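Diaminobutyrate-pyruvate transaminase and L-2,4-diaminobutyrate decarboxylase (Vibrio parahaemolyticus, PDB 2QMA) probably binds pyridoxal 5'-phosphate and acts as a carbon-carbon lyase, this chain being the C-terminal decarboxylase domain of a longer transaminase-decarboxylase protein. Local coordinates at residues D102-L107 with A455-T460; C207-H212 with T231-A236; A401-V406 with A420-S425; D414-L419 with V427-T432; L441-R446 with G464-K469. All coordinates share one frame; numbering follows the deposited sequence.

Contact 1: residues D102-L107 with A455-T460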
# COMPACT_ATOMS: atom_id res chain seq x y z
N ASP A 102 -22.54 -5.26 -15.61
CA ASP A 102 -23.46 -4.35 -14.91
C ASP A 102 -22.81 -3.77 -13.65
O ASP A 102 -23.42 -3.02 -12.91
CB ASP A 102 -24.81 -5.06 -14.63
CG ASP A 102 -25.57 -5.40 -15.91
OD1 ASP A 102 -25.47 -4.62 -16.89
OD2 ASP A 102 -26.27 -6.44 -15.91
N CYS A 103 -21.54 -4.09 -13.46
CA CYS A 103 -20.71 -3.40 -12.47
C CYS A 103 -19.96 -2.23 -13.15
O CYS A 103 -18.99 -2.44 -13.86
CB CYS A 103 -19.74 -4.38 -11.84
SG CYS A 103 -18.86 -3.63 -10.43
N ILE A 104 -20.45 -1.00 -12.94
CA ILE A 104 -20.11 0.08 -13.86
C ILE A 104 -20.21 1.45 -13.21
O ILE A 104 -20.57 2.43 -13.88
CB ILE A 104 -21.04 0.00 -15.15
CG1 ILE A 104 -20.37 0.69 -16.34
CG2 ILE A 104 -22.42 0.54 -14.87
CD1 ILE A 104 -20.96 0.37 -17.76
N ALA A 105 -19.89 1.53 -11.91
CA ALA A 105 -20.12 2.73 -11.12
C ALA A 105 -18.90 3.67 -11.03
O ALA A 105 -19.02 4.88 -11.24
CB ALA A 105 -20.55 2.35 -9.71
N HIS A 106 -17.75 3.09 -10.68
CA HIS A 106 -16.60 3.83 -10.12
C HIS A 106 -15.31 3.52 -10.85
O HIS A 106 -15.28 2.66 -11.75
CB HIS A 106 -16.39 3.40 -8.65
CG HIS A 106 -17.63 3.47 -7.81
ND1 HIS A 106 -18.35 4.63 -7.64
CD2 HIS A 106 -18.25 2.53 -7.06
CE1 HIS A 106 -19.38 4.39 -6.84
NE2 HIS A 106 -19.35 3.12 -6.49
N LEU A 107 -14.24 4.20 -10.46
CA LEU A 107 -12.92 3.90 -11.02
C LEU A 107 -12.35 2.67 -10.32
O LEU A 107 -11.35 2.74 -9.61
CB LEU A 107 -12.00 5.12 -10.91
CG LEU A 107 -12.41 6.26 -11.85
CD1 LEU A 107 -11.65 7.56 -11.52
CD2 LEU A 107 -12.17 5.92 -13.34
N ALA A 455 -27.34 -4.07 -10.61
CA ALA A 455 -26.33 -3.19 -11.18
C ALA A 455 -25.66 -2.38 -10.08
O ALA A 455 -26.29 -2.01 -9.07
CB ALA A 455 -26.94 -2.25 -12.23
N VAL A 456 -24.37 -2.13 -10.31
CA VAL A 456 -23.56 -1.24 -9.48
C VAL A 456 -23.40 0.08 -10.25
O VAL A 456 -22.64 0.16 -11.24
CB VAL A 456 -22.20 -1.85 -9.08
CG1 VAL A 456 -21.44 -0.85 -8.17
CG2 VAL A 456 -22.41 -3.22 -8.34
N LEU A 457 -24.12 1.10 -9.80
CA LEU A 457 -24.21 2.38 -10.51
C LEU A 457 -23.65 3.49 -9.64
O LEU A 457 -23.74 3.43 -8.42
CB LEU A 457 -25.66 2.72 -10.82
CG LEU A 457 -26.37 1.73 -11.73
CD1 LEU A 457 -27.84 2.09 -11.90
CD2 LEU A 457 -25.63 1.60 -13.09
N GLY A 458 -23.07 4.50 -10.28
CA GLY A 458 -22.54 5.66 -9.53
C GLY A 458 -23.67 6.65 -9.26
O GLY A 458 -24.69 6.62 -9.93
N GLU A 459 -23.51 7.53 -8.27
CA GLU A 459 -24.50 8.59 -8.10
C GLU A 459 -23.81 9.85 -7.70
O GLU A 459 -22.90 9.84 -6.87
CB GLU A 459 -25.66 8.20 -7.15
CG GLU A 459 -25.58 8.66 -5.71
CD GLU A 459 -26.90 8.46 -4.96
OE1 GLU A 459 -27.59 9.47 -4.65
OE2 GLU A 459 -27.26 7.29 -4.70
N THR A 460 -24.18 10.95 -8.34
CA THR A 460 -23.56 12.21 -7.99
C THR A 460 -24.56 13.36 -8.08
O THR A 460 -25.76 13.14 -8.15
CB THR A 460 -22.26 12.44 -8.78
OG1 THR A 460 -21.52 13.52 -8.18
CG2 THR A 460 -22.54 12.70 -10.30
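Ala105 presses its methyl group into a shallow hollow in the backbone of 455-460, where CB of Ala105 lies 3.3 Å from the carbonyl carbon of Leu457 and also close to the amide nitrogen of Gly458. One wall of the hollow is the CG1 branch of Val456, 3.7 Å from Ala105 CB. This branch stands anti to the backbone N (chi1 -178°), while the root of the same side chain, Val456 CB, sits beside Cys103 SG. The imidazole of His106 covers the methyl from another direction, with Ala105 CB over the ring centre. Gly458 brings no side chain to this spot, and the CA atoms of Ala105 and Gly458 approach to 4.1 Å. On the other side of the backbones from Val456, Ile104 CG2 fits against Leu457 CD2 at 3.8 Å, and helix 479-495 covers this pair with Phe482 and Ile489.

The two chains run nearly parallel and form a single bridge: Val456 N donates to Asp102 O over 2.9 Å, and Ile104 N to Val456 O over 3.0 Å. The loop 102-107 thereby pairs with the residues leading into edge strand 458-462. Chemically, both backbone polar atoms of Val456 are satisfied within a buried, otherwise largely apolar fit, while His106 NE2 makes a separate hydrogen bond to Asp133 OD2 of the second subunit.

Contact 2: residues C207-H212 with T231-A236; sequences CSKKSH and TVDANA
Lys209 leans across Thr231 where two neighbouring parallel strands run out, at the C-terminal ends of the two strands of the beta-alpha-beta crossover made of strand 203-208, helix 214-221 and strand 229-232. Strand 229-232 is the outermost on its side of the seven-stranded mixed sheet, which is consistent with the large, cofactor-binding domain of fold type I pyridoxal-phosphate enzymes. The lysine chain and the threonine cross obliquely. Lys209 CG is anti to its own carbonyl carbon (chi1 -55°), which lays it 3.3 Å from Val232 O. Bends at chi2 and chi3 steer CD and CE alongside the threonine, CE of Lys209 ending 3.4 Å from Thr231 OG1. The ammonium group stays apart from the nearest opposite charge, Lys209 NZ being 5.8 Å from Asp233 OD1, so any attraction there acts at a distance.

Next to this pair the strands are held by their backbones. Val232 N donates to Cys207 O at 2.7 Å, and Val232 O in turn receives Lys209 N at 3.1 Å. Side chains alternate between the faces of the sheet: Cys207 and Thr231 share one, Ser208 and Val232 the other.

Past the strand ends the chains diverge, and Lys210 meets Ala234 through its CG, 3.9 Å from Ala234 CB. A type I turn from Ser208 to Ser211 makes this change of course, and its two serine hydroxyls clasp it from within: Ser211 OG accepts Ser208 N, and Ser208 OG closes an ST turn by accepting Lys210 N at 3.1 Å.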
# COMPACT_ATOMS: atom_id res chain seq x y z
N CYS A 207 -6.66 24.76 -6.80
CA CYS A 207 -7.27 23.65 -7.54
C CYS A 207 -8.70 24.03 -7.99
O CYS A 207 -9.18 25.12 -7.67
CB CYS A 207 -7.28 22.37 -6.69
SG CYS A 207 -8.31 22.48 -5.26
N SER A 208 -9.34 23.16 -8.75
CA SER A 208 -10.69 23.46 -9.23
C SER A 208 -11.67 22.89 -8.23
O SER A 208 -11.32 22.05 -7.40
CB SER A 208 -10.92 22.94 -10.64
OG SER A 208 -11.32 21.59 -10.64
N LYS A 209 -12.92 23.34 -8.31
CA LYS A 209 -14.00 22.75 -7.54
C LYS A 209 -14.23 21.25 -7.83
O LYS A 209 -14.82 20.54 -7.00
CB LYS A 209 -15.29 23.57 -7.73
CG LYS A 209 -15.08 25.06 -7.38
CD LYS A 209 -16.22 25.62 -6.54
CE LYS A 209 -15.94 25.38 -5.05
NZ LYS A 209 -16.99 26.00 -4.15
N LYS A 210 -13.76 20.78 -8.98
CA LYS A 210 -13.92 19.37 -9.33
C LYS A 210 -12.65 18.49 -9.11
O LYS A 210 -12.63 17.33 -9.55
CB LYS A 210 -14.46 19.20 -10.78
CG LYS A 210 -15.85 19.75 -11.04
CD LYS A 210 -16.96 18.87 -10.44
CE LYS A 210 -18.35 19.35 -10.80
NZ LYS A 210 -19.34 18.92 -9.76
N SER A 211 -11.62 19.03 -8.43
CA SER A 211 -10.39 18.27 -8.19
C SER A 211 -10.74 17.19 -7.17
O SER A 211 -11.74 17.32 -6.46
CB SER A 211 -9.26 19.15 -7.63
OG SER A 211 -8.76 20.08 -8.58
N HIS A 212 -9.92 16.13 -7.10
CA HIS A 212 -10.13 15.07 -6.10
C HIS A 212 -9.92 15.57 -4.66
O HIS A 212 -9.02 16.36 -4.41
CB HIS A 212 -9.29 13.82 -6.40
CG HIS A 212 -9.80 12.60 -5.72
ND1 HIS A 212 -9.21 12.07 -4.59
CD2 HIS A 212 -10.88 11.82 -5.97
CE1 HIS A 212 -9.89 11.01 -4.19
NE2 HIS A 212 -10.92 10.84 -5.01
N THR A 231 -9.90 27.30 -4.10
CA THR A 231 -10.55 26.65 -5.21
C THR A 231 -10.90 27.67 -6.31
O THR A 231 -11.15 28.86 -6.03
CB THR A 231 -11.80 25.83 -4.82
OG1 THR A 231 -12.84 26.74 -4.46
CG2 THR A 231 -11.51 24.86 -3.64
N VAL A 232 -10.87 27.22 -7.54
CA VAL A 232 -11.25 28.05 -8.68
C VAL A 232 -12.50 27.43 -9.29
O VAL A 232 -12.63 26.20 -9.34
CB VAL A 232 -10.10 28.08 -9.74
CG1 VAL A 232 -10.44 29.00 -10.92
CG2 VAL A 232 -8.79 28.53 -9.08
N ASP A 233 -13.40 28.27 -9.81
CA ASP A 233 -14.62 27.77 -10.42
C ASP A 233 -14.30 26.79 -11.54
O ASP A 233 -13.27 26.92 -12.21
CB ASP A 233 -15.42 28.93 -11.00
CG ASP A 233 -16.01 29.83 -9.92
OD1 ASP A 233 -16.07 29.39 -8.75
OD2 ASP A 233 -16.42 30.96 -10.25
N ALA A 234 -15.17 25.79 -11.68
CA ALA A 234 -15.15 24.86 -12.78
C ALA A 234 -16.19 25.25 -13.86
O ALA A 234 -17.26 25.81 -13.56
CB ALA A 234 -15.40 23.43 -12.29
N ASN A 235 -15.84 24.99 -15.10
CA ASN A 235 -16.79 25.07 -16.17
C ASN A 235 -17.86 23.99 -15.96
O ASN A 235 -17.69 23.09 -15.13
CB ASN A 235 -16.06 24.89 -17.48
CG ASN A 235 -15.05 25.98 -17.71
OD1 ASN A 235 -15.41 27.14 -17.76
ND2 ASN A 235 -13.79 25.61 -17.84
N ALA A 236 -18.97 24.11 -16.70
CA ALA A 236 -20.04 23.11 -16.66
C ALA A 236 -19.54 21.72 -17.08
O ALA A 236 -19.95 20.73 -16.49
CB ALA A 236 -21.22 23.56 -17.53

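Contact 3: residues A401-V406 with A420-S425; sequences AQTLEV and AEPSLS
Thr403 and Pro422 form the tight part of this contact, with CG2 of Thr403 only 3.5 Å from CB of Pro422, closer than carbon atoms usually pack. The threonine and proline side chains pass one another heading opposite ways, so the methyl slips along the CB-CG side of the proline ring. The other branch of the threonine is set anti to its carbonyl carbon (chi1 -58°), which carries OG1 to 3.2 Å from Ser425 CA. That hydroxyl is bonded to Leu399 O one turn back in its own helix, and toward the loop it makes van der Waals contact.

The pieces brought together are helix 389-411 and the connection of the hairpin formed by strands 416-418 and 426-431, so the helix rests on the hairpin that follows it in sequence. Ser425 OG is held from elsewhere, by Tyr297 OH and Ile472 O, and its side chain lies about 9 Å from that of Lys325, the predicted cofactor-attachment residue.

Toward solvent the fit slackens. Leu404 is exposed, and its CD2 reaches Pro422 CD at 4.3 Å, touching the proline ring at the atom bonded to its nitrogen.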
# COMPACT_ATOMS: atom_id res chain seq x y z
N ALA A 401 -14.96 6.43 -27.74
CA ALA A 401 -16.00 6.37 -28.77
C ALA A 401 -17.29 5.79 -28.22
O ALA A 401 -18.38 6.28 -28.56
CB ALA A 401 -15.55 5.56 -29.99
N GLN A 402 -17.19 4.71 -27.45
CA GLN A 402 -18.38 4.02 -26.93
C GLN A 402 -19.15 4.88 -25.94
O GLN A 402 -20.38 4.87 -25.91
CB GLN A 402 -17.99 2.72 -26.24
CG GLN A 402 -19.13 1.98 -25.61
CD GLN A 402 -18.72 0.59 -25.29
OE1 GLN A 402 -18.09 0.35 -24.26
NE2 GLN A 402 -19.08 -0.37 -26.18
N THR A 403 -18.42 5.62 -25.12
CA THR A 403 -19.04 6.54 -24.18
C THR A 403 -19.93 7.54 -24.93
O THR A 403 -21.02 7.86 -24.46
CB THR A 403 -17.96 7.24 -23.31
OG1 THR A 403 -17.20 6.24 -22.62
CG2 THR A 403 -18.58 8.20 -22.32
N LEU A 404 -19.46 8.05 -26.09
CA LEU A 404 -20.23 9.00 -26.88
C LEU A 404 -21.49 8.32 -27.42
O LEU A 404 -22.59 8.90 -27.48
CB LEU A 404 -19.39 9.58 -28.01
CG LEU A 404 -18.17 10.37 -27.49
CD1 LEU A 404 -17.24 10.74 -28.63
CD2 LEU A 404 -18.63 11.63 -26.73
N GLU A 405 -21.31 7.06 -27.81
CA GLU A 405 -22.43 6.26 -28.32
C GLU A 405 -23.51 5.99 -27.27
O GLU A 405 -24.71 6.04 -27.58
CB GLU A 405 -21.89 4.95 -28.88
CG GLU A 405 -21.17 5.12 -30.21
CD GLU A 405 -20.61 3.81 -30.73
OE1 GLU A 405 -20.65 2.77 -30.02
OE2 GLU A 405 -20.13 3.82 -31.88
N VAL A 406 -23.09 5.68 -26.04
CA VAL A 406 -24.01 5.49 -24.90
C VAL A 406 -24.73 6.79 -24.54
O VAL A 406 -25.93 6.77 -24.35
CB VAL A 406 -23.30 4.86 -23.68
CG1 VAL A 406 -24.23 4.83 -22.40
CG2 VAL A 406 -22.79 3.46 -24.06
N ALA A 420 -24.92 15.45 -18.87
CA ALA A 420 -23.66 16.07 -19.32
C ALA A 420 -23.17 15.41 -20.60
O ALA A 420 -23.47 14.24 -20.88
CB ALA A 420 -22.58 15.98 -18.22
N GLU A 421 -22.43 16.18 -21.40
CA GLU A 421 -21.83 15.59 -22.58
C GLU A 421 -20.55 14.98 -22.06
O GLU A 421 -19.82 15.64 -21.31
CB GLU A 421 -21.56 16.66 -23.66
CG GLU A 421 -22.83 17.26 -24.32
CD GLU A 421 -23.77 16.23 -24.95
OE1 GLU A 421 -23.30 15.14 -25.39
OE2 GLU A 421 -24.99 16.51 -24.99
N PRO A 422 -20.26 13.71 -22.44
CA PRO A 422 -19.09 13.04 -21.84
C PRO A 422 -17.77 13.64 -22.28
O PRO A 422 -17.68 14.19 -23.37
CB PRO A 422 -19.19 11.60 -22.37
CG PRO A 422 -20.57 11.45 -22.92
CD PRO A 422 -20.98 12.83 -23.37
N SER A 423 -16.74 13.50 -21.44
CA SER A 423 -15.39 14.00 -21.74
C SER A 423 -14.37 12.87 -21.73
O SER A 423 -13.29 12.98 -22.31
CB SER A 423 -15.00 15.08 -20.74
OG SER A 423 -15.96 16.16 -20.81
N LEU A 424 -14.71 11.76 -21.10
CA LEU A 424 -13.78 10.64 -21.08
C LEU A 424 -14.58 9.35 -21.20
O LEU A 424 -15.08 9.04 -22.29
CB LEU A 424 -12.88 10.68 -19.82
CG LEU A 424 -11.40 10.29 -20.06
CD1 LEU A 424 -10.53 10.85 -18.98
CD2 LEU A 424 -11.25 8.75 -20.15
N SER A 425 -14.69 8.60 -20.11
CA SER A 425 -15.49 7.36 -20.17
C SER A 425 -16.63 7.31 -19.15
O SER A 425 -17.17 6.20 -18.86
CB SER A 425 -14.59 6.12 -20.11
OG SER A 425 -14.10 5.85 -18.80

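Contact 4: residues D414-L419 with V427-T432; sequences DQFELL and VLFRAT
In the beta hairpin of strands 416-418 and 426-431, Glu417 and Arg430 form a hydrogen-bonded antiparallel pair whose side chains run alongside each other in the same direction. The guanidinium grips a single carboxylate oxygen side-on: Arg430 NE donates to Glu417 OE1 at 2.7 Å from the anti side, and Arg430 NH2 to the same OE1 at 2.9 Å from the syn side. OE1 lies in the guanidinium plane, but the carboxylate is turned 39° from it. A water donates to OE1 as well and links it to Thr432 OG1. Leu419 crosses the arginine at about a right angle, with CD1 3.8 Å from Arg430 CG and CD2 over one guanidinium face.

On the other face the aromatic rings of Phe416 and Phe429 sit next to each other, oblique, with planes at 68°. Phe416 CD1 comes to the edge of the Phe429 ring, 3.8 Å from CE1 of Phe429. Helices 389-411 and 479-495 cover this apolar side, where Phe429 also meets Phe470 edge-to-face.

The backbones are joined by Thr432 N to Gln415 O at 3.0 Å, the straightest bond (172°), by Glu417 N to Arg430 O at 2.9 Å, by Arg430 N to Glu417 O, and by Leu419 N to Leu428 O at 2.7 Å. The result is a two-stranded antiparallel hairpin whose strand 416-418 forms one edge of the four-stranded antiparallel sheet.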
# COMPACT_ATOMS: atom_id res chain seq x y z
N ASP A 414 -36.59 8.46 -24.29
CA ASP A 414 -37.53 9.31 -23.53
C ASP A 414 -37.63 8.92 -22.05
O ASP A 414 -38.15 9.72 -21.25
CB ASP A 414 -38.97 9.30 -24.12
CG ASP A 414 -39.05 8.89 -25.63
OD1 ASP A 414 -38.05 8.48 -26.28
OD2 ASP A 414 -40.19 8.97 -26.17
N GLN A 415 -37.16 7.72 -21.69
CA GLN A 415 -37.21 7.23 -20.30
C GLN A 415 -36.07 7.78 -19.41
O GLN A 415 -36.10 7.60 -18.19
CB GLN A 415 -37.22 5.69 -20.26
CG GLN A 415 -38.42 5.02 -20.90
CD GLN A 415 -39.70 5.32 -20.14
OE1 GLN A 415 -40.42 6.27 -20.45
NE2 GLN A 415 -39.97 4.53 -19.10
N PHE A 416 -35.11 8.46 -20.03
CA PHE A 416 -33.94 9.00 -19.34
C PHE A 416 -33.67 10.43 -19.78
O PHE A 416 -34.22 10.87 -20.79
CB PHE A 416 -32.69 8.13 -19.58
CG PHE A 416 -32.85 6.71 -19.08
CD1 PHE A 416 -32.63 6.41 -17.75
CD2 PHE A 416 -33.29 5.70 -19.95
CE1 PHE A 416 -32.81 5.11 -17.25
CE2 PHE A 416 -33.48 4.39 -19.48
CZ PHE A 416 -33.25 4.09 -18.13
N GLU A 417 -32.85 11.13 -19.02
CA GLU A 417 -32.38 12.44 -19.39
C GLU A 417 -30.86 12.48 -19.24
O GLU A 417 -30.32 12.22 -18.17
CB GLU A 417 -33.05 13.51 -18.54
CG GLU A 417 -32.41 14.89 -18.69
CD GLU A 417 -33.04 15.95 -17.78
OE1 GLU A 417 -33.57 15.61 -16.69
OE2 GLU A 417 -32.96 17.14 -18.17
N LEU A 418 -30.17 12.80 -20.33
CA LEU A 418 -28.74 12.94 -20.30
C LEU A 418 -28.40 14.25 -19.56
O LEU A 418 -28.95 15.32 -19.89
CB LEU A 418 -28.17 12.92 -21.73
CG LEU A 418 -26.66 13.11 -21.88
CD1 LEU A 418 -25.93 11.86 -21.41
CD2 LEU A 418 -26.26 13.45 -23.29
N LEU A 419 -27.51 14.18 -18.56
CA LEU A 419 -27.13 15.36 -17.75
C LEU A 419 -25.77 16.07 -18.06
O LEU A 419 -25.51 17.18 -17.57
CB LEU A 419 -27.24 15.04 -16.26
CG LEU A 419 -28.69 14.80 -15.79
CD1 LEU A 419 -28.72 14.10 -14.44
CD2 LEU A 419 -29.49 16.12 -15.76
N VAL A 427 -20.60 8.62 -17.99
CA VAL A 427 -21.85 9.13 -18.50
C VAL A 427 -22.74 9.52 -17.31
O VAL A 427 -22.90 8.75 -16.40
CB VAL A 427 -22.56 8.09 -19.40
CG1 VAL A 427 -23.94 8.59 -19.86
CG2 VAL A 427 -21.70 7.77 -20.61
N LEU A 428 -23.31 10.72 -17.38
CA LEU A 428 -24.11 11.29 -16.31
C LEU A 428 -25.53 11.51 -16.80
O LEU A 428 -25.76 12.21 -17.80
CB LEU A 428 -23.47 12.59 -15.77
CG LEU A 428 -22.06 12.49 -15.18
CD1 LEU A 428 -21.45 13.84 -14.83
CD2 LEU A 428 -21.99 11.55 -13.94
N PHE A 429 -26.49 10.89 -16.12
CA PHE A 429 -27.86 10.85 -16.58
C PHE A 429 -28.78 10.49 -15.45
O PHE A 429 -28.34 10.23 -14.35
CB PHE A 429 -27.99 9.82 -17.71
CG PHE A 429 -27.91 8.39 -17.23
CD1 PHE A 429 -29.08 7.61 -17.12
CD2 PHE A 429 -26.70 7.81 -16.90
CE1 PHE A 429 -29.03 6.28 -16.68
CE2 PHE A 429 -26.62 6.47 -16.48
CZ PHE A 429 -27.80 5.71 -16.37
N ARG A 430 -30.08 10.47 -15.71
CA ARG A 430 -31.02 10.13 -14.67
C ARG A 430 -32.23 9.52 -15.33
O ARG A 430 -32.45 9.76 -16.51
CB ARG A 430 -31.39 11.36 -13.84
CG ARG A 430 -32.13 12.45 -14.59
CD ARG A 430 -32.60 13.46 -13.59
NE ARG A 430 -33.18 14.65 -14.20
CZ ARG A 430 -33.51 15.74 -13.50
NH1 ARG A 430 -33.33 15.77 -12.19
NH2 ARG A 430 -34.02 16.80 -14.12
N ALA A 431 -32.95 8.67 -14.59
CA ALA A 431 -34.29 8.26 -14.99
C ALA A 431 -35.23 9.47 -14.91
O ALA A 431 -35.14 10.27 -13.99
CB ALA A 431 -34.80 7.13 -14.11
N THR A 432 -36.12 9.58 -15.89
CA THR A 432 -37.03 10.71 -15.95
C THR A 432 -38.51 10.25 -15.84
O THR A 432 -38.81 9.07 -16.05
CB THR A 432 -36.71 11.58 -17.19
OG1 THR A 432 -37.28 12.88 -17.04
CG2 THR A 432 -37.22 10.92 -18.47
O HOH W 1 -40.35 8.37 -17.82
O HOH W 2 -36.13 15.48 -17.11

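Contact 5: residues L441-R446 with G464-K469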
# COMPACT_ATOMS: atom_id res chain seq x y z
N LEU A 441 -36.48 9.41 -6.87
CA LEU A 441 -36.56 8.23 -7.73
C LEU A 441 -35.18 7.70 -8.05
O LEU A 441 -34.90 6.52 -7.87
CB LEU A 441 -37.33 8.55 -9.02
CG LEU A 441 -37.22 7.57 -10.19
CD1 LEU A 441 -37.87 6.23 -9.82
CD2 LEU A 441 -37.81 8.13 -11.48
N ASN A 442 -34.28 8.59 -8.48
CA ASN A 442 -32.93 8.16 -8.84
C ASN A 442 -32.07 7.70 -7.67
O ASN A 442 -31.27 6.76 -7.79
CB ASN A 442 -32.24 9.21 -9.72
CG ASN A 442 -32.83 9.27 -11.10
OD1 ASN A 442 -32.44 8.50 -11.98
ND2 ASN A 442 -33.78 10.19 -11.30
N LYS A 443 -32.23 8.34 -6.51
CA LYS A 443 -31.60 7.82 -5.30
C LYS A 443 -32.06 6.40 -4.96
O LYS A 443 -31.24 5.52 -4.66
CB LYS A 443 -31.86 8.74 -4.11
CG LYS A 443 -30.93 9.93 -4.13
CD LYS A 443 -30.53 10.31 -2.71
CE LYS A 443 -31.30 11.52 -2.26
NZ LYS A 443 -31.14 12.67 -3.20
N ALA A 444 -33.36 6.17 -5.01
CA ALA A 444 -33.91 4.90 -4.61
C ALA A 444 -33.50 3.82 -5.62
O ALA A 444 -33.07 2.74 -5.23
CB ALA A 444 -35.42 5.00 -4.45
N LEU A 445 -33.55 4.13 -6.92
CA LEU A 445 -33.20 3.10 -7.88
C LEU A 445 -31.71 2.73 -7.82
O LEU A 445 -31.37 1.56 -7.96
CB LEU A 445 -33.70 3.42 -9.29
CG LEU A 445 -32.94 4.24 -10.30
CD1 LEU A 445 -31.76 3.41 -10.86
CD2 LEU A 445 -33.93 4.62 -11.41
N ARG A 446 -30.84 3.70 -7.54
CA ARG A 446 -29.44 3.36 -7.39
C ARG A 446 -29.16 2.37 -6.24
O ARG A 446 -28.47 1.38 -6.44
CB ARG A 446 -28.55 4.59 -7.25
CG ARG A 446 -27.11 4.19 -7.33
CD ARG A 446 -26.39 4.79 -6.21
NE ARG A 446 -25.39 3.96 -5.57
CZ ARG A 446 -25.34 3.76 -4.26
NH1 ARG A 446 -26.26 4.31 -3.47
NH2 ARG A 446 -24.39 3.01 -3.74
N GLY A 464 -27.13 20.54 -9.09
CA GLY A 464 -28.02 20.38 -7.95
C GLY A 464 -29.04 19.26 -8.10
O GLY A 464 -30.01 19.22 -7.35
N LYS A 465 -28.82 18.35 -9.07
CA LYS A 465 -29.74 17.24 -9.33
C LYS A 465 -29.04 15.91 -9.09
O LYS A 465 -27.87 15.77 -9.41
CB LYS A 465 -30.28 17.34 -10.76
CG LYS A 465 -31.08 18.62 -10.98
CD LYS A 465 -31.87 18.63 -12.27
CE LYS A 465 -31.03 19.12 -13.43
NZ LYS A 465 -30.60 20.54 -13.27
N THR A 466 -29.73 14.93 -8.50
CA THR A 466 -29.15 13.59 -8.35
C THR A 466 -29.00 13.00 -9.76
O THR A 466 -29.95 12.97 -10.55
CB THR A 466 -29.98 12.66 -7.43
OG1 THR A 466 -29.82 13.07 -6.06
CG2 THR A 466 -29.51 11.24 -7.53
N ALA A 467 -27.77 12.59 -10.07
CA ALA A 467 -27.45 11.95 -11.33
C ALA A 467 -26.98 10.54 -11.03
O ALA A 467 -26.31 10.31 -10.03
CB ALA A 467 -26.36 12.71 -12.06
N LEU A 468 -27.38 9.61 -11.88
CA LEU A 468 -26.73 8.31 -11.98
C LEU A 468 -25.48 8.42 -12.84
O LEU A 468 -25.41 9.28 -13.69
CB LEU A 468 -27.67 7.29 -12.62
CG LEU A 468 -28.99 7.12 -11.85
CD1 LEU A 468 -29.92 6.35 -12.74
CD2 LEU A 468 -28.76 6.41 -10.52
N LYS A 469 -24.53 7.53 -12.59
CA LYS A 469 -23.26 7.50 -13.30
C LYS A 469 -22.83 6.10 -13.74
O LYS A 469 -22.87 5.14 -12.95
CB LYS A 469 -22.14 8.14 -12.45
CG LYS A 469 -20.75 8.00 -13.06
CD LYS A 469 -19.69 8.86 -12.29
CE LYS A 469 -19.39 8.29 -10.91
NZ LYS A 469 -18.23 9.08 -10.29
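Asn442 OD1 receives the backbone N-H of Ala431 in the neighbouring strand and at the same time rests 3.4 Å from Leu468 CD1. Its amide nitrogen, ND2, is bonded to Leu438 O one turn back, so both ends of the carboxamide are tied and its rotation is fixed. Leu468 crosses the asparagine at about a right angle and pushes its two methyls in between the helix residues. CD1 of Leu468 meets CD1 of Leu445 at 3.9 Å, whereas CD2 lies 3.7 Å from Arg446 CB.

The segments 441-446 and 465-469 run in roughly the same direction, their axes 33° apart and 8.1 Å at closest approach, with the helix packed on one face of the four-stranded antiparallel sheet. Near the start of the strand Thr466 CG2 touches Asn442 CB at 4.0 Å and also packs on Lys443 CG. Lys443, exposed and bent at chi2, chi3 and chi4, doubles back so that NZ makes a weak hydrogen bond to Thr466 OG1 at 3.2 Å.

The chemistry is divided by depth: Leu468 and Leu445 supply apolar filling, the buried carboxamide of Asn442 is satisfied by backbone groups of strand and helix, and the exposed lysine adds only a weak polar bond on the solvent side.

Overall arrangement
Following the chain from its N terminus, contact 1 opens first, in the loop after helix 80-92, and closes only at 455-460, where that loop meets the edge of the C-terminal sheet. Contacts 2, 3 and 4 all nest inside this long span. Contact 2 closes a short excursion around one crossover of the large mixed sheet. Contacts 3 and 4 come after contact 2 and cross each other: helix 389-411 meets the hairpin connection, and the strands flanking that connection pair, with Thr403 packing on Val427. Contact 5 opens after contact 4 has closed and crosses contact 1, its strand 465-471 lying between strands 426-431 and 458-462. Contacts 1, 4 and 5 therefore share one sheet.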